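Local coordinates for protein beta-agarase (Persicobacter, PDB 6AII) that probably hydrolyses agarose as a GH16 family beta-agarase that produces neoagarobiose, its catalytic domain carrying a bound calcium ion, at residues A[66-71]-A[77-82]; A[33-36]-A[41-44]. All coordinates share one frame; numbering follows the deposited sequence.

Contact 1 of 2, residues A[66-71]-A[77-82]; sequences HENVSV and NIVASR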
loop_
_atom_site.group_PDB
_atom_site.type_symbol
_atom_site.label_atom_id
_atom_site.label_comp_id
_atom_site.label_asym_id
_atom_site.label_seq_id
_atom_site.Cartn_x
_atom_site.Cartn_y
_atom_site.Cartn_z
ATOM N N HIS A 66 12.307 11.281 9.201
ATOM C CA HIS A 66 11.559 12.375 8.593
ATOM C C HIS A 66 12.246 12.833 7.289
ATOM O O HIS A 66 11.544 13.142 6.274
ATOM C CB HIS A 66 11.516 13.585 9.550
ATOM C CG HIS A 66 10.684 13.309 10.750
ATOM N ND1 HIS A 66 11.249 12.928 11.970
ATOM C CD2 HIS A 66 9.355 13.240 10.931
ATOM C CE1 HIS A 66 10.290 12.668 12.830
ATOM N NE2 HIS A 66 9.123 12.935 12.254
ATOM N N GLU A 67 13.574 12.890 7.257
ATOM C CA GLU A 67 14.304 13.451 6.143
ATOM C C GLU A 67 14.395 12.496 4.938
ATOM O O GLU A 67 15.073 12.796 3.967
ATOM C CB GLU A 67 15.725 13.863 6.551
ATOM C CG GLU A 67 16.541 12.752 7.179
ATOM C CD GLU A 67 16.497 12.681 8.698
ATOM O OE1 GLU A 67 15.404 12.860 9.301
ATOM O OE2 GLU A 67 17.559 12.310 9.272
ATOM N N ASN A 68 13.715 11.352 5.005
ATOM C CA ASN A 68 13.687 10.384 3.896
ATOM C C ASN A 68 12.359 10.515 3.130
ATOM O O ASN A 68 12.046 9.644 2.313
ATOM C CB ASN A 68 13.912 8.953 4.378
ATOM C CG ASN A 68 15.401 8.674 4.555
ATOM O OD1 ASN A 68 16.070 9.361 5.361
ATOM N ND2 ASN A 68 15.975 7.727 3.804
ATOM N N VAL A 69 11.652 11.631 3.334
ATOM C CA VAL A 69 10.474 11.971 2.515
ATOM C C VAL A 69 10.706 13.367 1.928
ATOM O O VAL A 69 10.998 14.315 2.639
ATOM C CB VAL A 69 9.166 11.944 3.331
ATOM C CG1 VAL A 69 7.956 12.426 2.506
ATOM C CG2 VAL A 69 8.845 10.582 3.928
ATOM N N SER A 70 10.448 13.524 0.634
ATOM C CA SER A 70 10.523 14.875 0.017
ATOM C C SER A 70 9.506 14.902 -1.127
ATOM O O SER A 70 8.857 13.913 -1.430
ATOM C CB SER A 70 11.918 15.156 -0.486
ATOM O OG SER A 70 12.249 14.283 -1.544
ATOM N N VAL A 71 9.356 16.071 -1.706
ATOM C CA VAL A 71 8.545 16.237 -2.915
ATOM C C VAL A 71 9.347 17.056 -3.895
ATOM O O VAL A 71 9.824 18.139 -3.573
ATOM C CB VAL A 71 7.163 16.863 -2.661
ATOM C CG1 VAL A 71 6.362 16.863 -3.960
ATOM C CG2 VAL A 71 6.367 16.167 -1.573
ATOM N N ASN A 77 8.719 11.669 -2.978
ATOM C CA ASN A 77 9.845 10.739 -2.961
ATOM C C ASN A 77 9.887 10.086 -1.571
ATOM O O ASN A 77 9.944 10.791 -0.557
ATOM C CB ASN A 77 11.171 11.474 -3.151
ATOM C CG ASN A 77 11.206 12.264 -4.428
ATOM O OD1 ASN A 77 11.105 11.628 -5.459
ATOM N ND2 ASN A 77 11.381 13.592 -4.322
ATOM N N ILE A 78 9.855 8.766 -1.537
ATOM C CA ILE A 78 9.973 7.988 -0.300
ATOM C C ILE A 78 11.282 7.204 -0.437
ATOM O O ILE A 78 11.376 6.251 -1.212
ATOM C CB ILE A 78 8.733 7.156 -0.030
ATOM C CG1 ILE A 78 7.461 8.005 -0.052
ATOM C CG2 ILE A 78 8.892 6.473 1.319
ATOM C CD1 ILE A 78 6.183 7.225 0.102
ATOM N N VAL A 79 12.319 7.680 0.281
ATOM C CA VAL A 79 13.694 7.350 -0.018
ATOM C C VAL A 79 14.267 6.265 0.896
ATOM O O VAL A 79 14.029 6.346 2.084
ATOM C CB VAL A 79 14.584 8.595 0.052
ATOM C CG1 VAL A 79 16.029 8.248 -0.153
ATOM C CG2 VAL A 79 14.047 9.630 -0.952
ATOM N N ALA A 80 14.947 5.306 0.313
ATOM C CA ALA A 80 15.832 4.367 1.055
ATOM C C ALA A 80 17.270 4.844 0.927
ATOM O O ALA A 80 17.803 4.999 -0.190
ATOM C CB ALA A 80 15.672 2.933 0.598
ATOM N N SER A 81 17.966 4.870 2.074
ATOM C CA SER A 81 19.377 5.254 2.087
ATOM C C SER A 81 20.076 4.508 3.231
ATOM O O SER A 81 19.415 3.793 3.991
ATOM C CB SER A 81 19.501 6.741 2.236
ATOM O OG SER A 81 18.897 7.211 3.429
ATOM N N ARG A 82 21.381 4.621 3.274
ATOM C CA ARG A 82 22.139 3.803 4.262
ATOM C C ARG A 82 23.317 4.608 4.787
ATOM O O ARG A 82 24.297 4.816 4.050
ATOM C CB ARG A 82 22.539 2.459 3.649
ATOM C CG ARG A 82 23.300 1.565 4.635
ATOM C CD ARG A 82 23.418 0.162 4.141
ATOM N NE ARG A 82 22.160 -0.538 4.075
ATOM C CZ ARG A 82 21.888 -1.520 3.249
ATOM N NH1 ARG A 82 22.849 -2.003 2.462
ATOM N NH2 ARG A 82 20.631 -1.975 3.166
#

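Contact 2 of 2, residues A[33-36]-A[41-44]; sequences YDFP and ETYI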
loop_
_atom_site.group_PDB
_atom_site.type_symbol
_atom_site.label_atom_id
_atom_site.label_comp_id
_atom_site.label_asym_id
_atom_site.label_seq_id
_atom_site.Cartn_x
_atom_site.Cartn_y
_atom_site.Cartn_z
ATOM N N TYR A 33 4.797 20.518 -6.419
ATOM C CA TYR A 33 5.467 21.567 -5.662
ATOM C C TYR A 33 6.745 20.976 -5.052
ATOM O O TYR A 33 6.923 19.742 -5.046
ATOM C CB TYR A 33 4.564 22.121 -4.562
ATOM C CG TYR A 33 3.967 21.039 -3.688
ATOM C CD1 TYR A 33 4.654 20.503 -2.624
ATOM C CD2 TYR A 33 2.752 20.451 -4.012
ATOM C CE1 TYR A 33 4.121 19.492 -1.829
ATOM C CE2 TYR A 33 2.212 19.444 -3.230
ATOM C CZ TYR A 33 2.904 18.938 -2.145
ATOM O OH TYR A 33 2.368 17.951 -1.380
ATOM N N ASP A 34 7.614 21.870 -4.569
ATOM C CA ASP A 34 8.889 21.481 -3.937
ATOM C C ASP A 34 8.654 21.411 -2.420
ATOM O O ASP A 34 8.176 22.359 -1.749
ATOM C CB ASP A 34 10.043 22.418 -4.289
ATOM C CG ASP A 34 10.575 22.246 -5.700
ATOM O OD1 ASP A 34 10.410 21.160 -6.263
ATOM O OD2 ASP A 34 11.225 23.177 -6.196
ATOM N N PHE A 35 9.035 20.268 -1.832
ATOM C CA PHE A 35 9.144 20.109 -0.388
ATOM C C PHE A 35 10.484 19.448 -0.116
ATOM O O PHE A 35 10.625 18.220 -0.238
ATOM C CB PHE A 35 8.010 19.302 0.256
ATOM C CG PHE A 35 8.146 19.227 1.750
ATOM C CD1 PHE A 35 7.710 20.257 2.573
ATOM C CD2 PHE A 35 8.724 18.121 2.352
ATOM C CE1 PHE A 35 7.913 20.189 3.943
ATOM C CE2 PHE A 35 8.957 18.081 3.726
ATOM C CZ PHE A 35 8.518 19.097 4.526
ATOM N N PRO A 36 11.515 20.248 0.237
ATOM C CA PRO A 36 12.771 19.627 0.509
ATOM C C PRO A 36 12.730 18.718 1.739
ATOM O O PRO A 36 11.973 18.957 2.624
ATOM C CB PRO A 36 13.753 20.792 0.800
ATOM C CG PRO A 36 13.092 21.967 0.134
ATOM C CD PRO A 36 11.613 21.720 0.236
ATOM N N GLU A 41 9.163 16.861 11.980
ATOM C CA GLU A 41 7.827 16.427 11.703
ATOM C C GLU A 41 7.058 17.562 11.013
ATOM O O GLU A 41 7.000 18.676 11.508
ATOM C CB GLU A 41 7.083 16.011 12.958
ATOM C CG GLU A 41 5.597 15.806 12.689
ATOM C CD GLU A 41 4.789 15.404 13.914
ATOM O OE1 GLU A 41 5.137 14.365 14.496
ATOM O OE2 GLU A 41 3.793 16.117 14.266
ATOM N N THR A 42 6.408 17.261 9.904
ATOM C CA THR A 42 5.757 18.286 9.106
ATOM C C THR A 42 4.574 17.629 8.409
ATOM O O THR A 42 4.753 16.517 7.927
ATOM C CB THR A 42 6.709 18.813 8.012
ATOM O OG1 THR A 42 7.976 19.229 8.543
ATOM C CG2 THR A 42 6.101 19.949 7.232
ATOM N N TYR A 43 3.421 18.285 8.375
ATOM C CA TYR A 43 2.358 17.902 7.422
ATOM C C TYR A 43 2.597 18.609 6.093
ATOM O O TYR A 43 2.300 19.815 5.943
ATOM C CB TYR A 43 0.930 18.202 7.917
ATOM C CG TYR A 43 0.394 17.187 8.900
ATOM C CD1 TYR A 43 -0.157 15.995 8.460
ATOM C CD2 TYR A 43 0.507 17.377 10.265
ATOM C CE1 TYR A 43 -0.607 15.029 9.337
ATOM C CE2 TYR A 43 0.066 16.410 11.165
ATOM C CZ TYR A 43 -0.510 15.243 10.696
ATOM O OH TYR A 43 -0.969 14.237 11.494
ATOM N N ILE A 44 3.099 17.848 5.111
ATOM C CA ILE A 44 3.415 18.371 3.790
ATOM C C ILE A 44 2.097 18.778 3.145
ATOM O O ILE A 44 1.135 18.019 3.080
ATOM C CB ILE A 44 4.193 17.346 2.952
ATOM C CG1 ILE A 44 5.460 16.879 3.633
ATOM C CG2 ILE A 44 4.479 17.867 1.571
ATOM C CD1 ILE A 44 6.105 15.642 3.058
#

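Contact 1 of 2, residues A[66-71]-A[77-82]
Val69 and Ile78 face each other as an antiparallel non-hydrogen-bonded pair, and Ser70 and Asn77 as the hydrogen-bonded pair beside it, the axes of strands 69-71 and 77-79 running at 153° to one another. The two form a beta hairpin of the GH16 beta-sandwich. Asn77 N bonds Ser70 O (2.7 Å), and Ser70 N returns a bond to Asn77 O. A further backbone bond, from Val79 N to Asn68 O, continues the pairing one step past the bridges.

The branched, apolar Val69 and Ile78 suit the face turned to the sandwich interior, where Val69 meets Val108 and Ile78 packs on Ile284 and Ile286. On the other face, Asn77 ND2 donates to Ser70 OG (3.0 Å) and also to Ser72 OG, so one amide group ties two serines of the partner strand. Ser70 OG sits between its backbone N and carbonyl carbon (chi1 65°), which turns the hydroxyl to Asn77.

The amide of Asn68 adds to its backbone bond: ND2 reaches Val79 O (2.9 Å) from well above the carbonyl plane, while a second bond, from Asn68 ND2 to Ser81 OG, measures 3.0 Å; both acceptors lie close to the plane of the Asn68 amide.

Contact 2 of 2, residues A[33-36]-A[41-44]
A loop leading away from strand 19-23 folds back here against the short strand 43-44 and the residue before it, and the two are joined across the gap by apolar side chains, with no hydrogen bond between them. Ile44 is the centre of the contact. Its CG1 sits over one face of the Phe35 ring in a CH-pi contact, 3.7 Å from the centroid and only 12° off the ring normal, and its CD1 lies 3.7 Å from Phe35 CD2. Phe35 CG is anti to the backbone N (chi1 -177°), which carries the ring out over the isoleucine. Thr42 points back at Phe35, and its CG2 comes within 3.7 Å of Phe35 CZ, oblique to the ring and on the same side as Ile44.

The other branch of Ile44 serves a second aromatic residue. CG2 meets the edge of the Tyr33 ring near its plane, 3.8 Å from Tyr33 CE1 and 3.6 Å from Tyr33 OH. A beta-branched side chain fits this place because its two arms can touch two rings at once. The polar ends are turned to other partners: Tyr33 OH bonds Asp29, and Thr42 OG1 bonds the carbonyl of Glu40. Replacing Phe35 by an alanine would probably strip Ile44 CG1 and CD1 of their ring and leave the Thr42 methyl without its aromatic partner, opening a gap between loop and strand. Between the two segments themselves only dispersion and CH-pi contacts act; the directional bonds that help fix each one run to other parts, from Phe35 to Val71 and from Thr42 to Asn50.

In the fold
Contacts 1 and 2 lie with their centres 11 Å apart and follow one another along the chain, contact 2 closing before contact 1 opens. The hairpin strand of contact 1 borders the loop of contact 2: Val71 O and Phe35 N, 2.9 Å apart, probably share a hydrogen bond, and Ile44 rests on Val69 and Val71. At the far end His66 CD2 packs 3.6 Å from Glu41 CA. Both contacts also approach the calcium ion, which is held by residues including Asp30, Asn32 and Gly74. The side chain of Val71 in contact 1 is about 7 Å from the calcium ion. The side chain of Tyr33 in contact 2 is about 8 Å from the calcium ion. The metal thus ties the turn of the hairpin, through Gly74, to the part of the loop just before Tyr33.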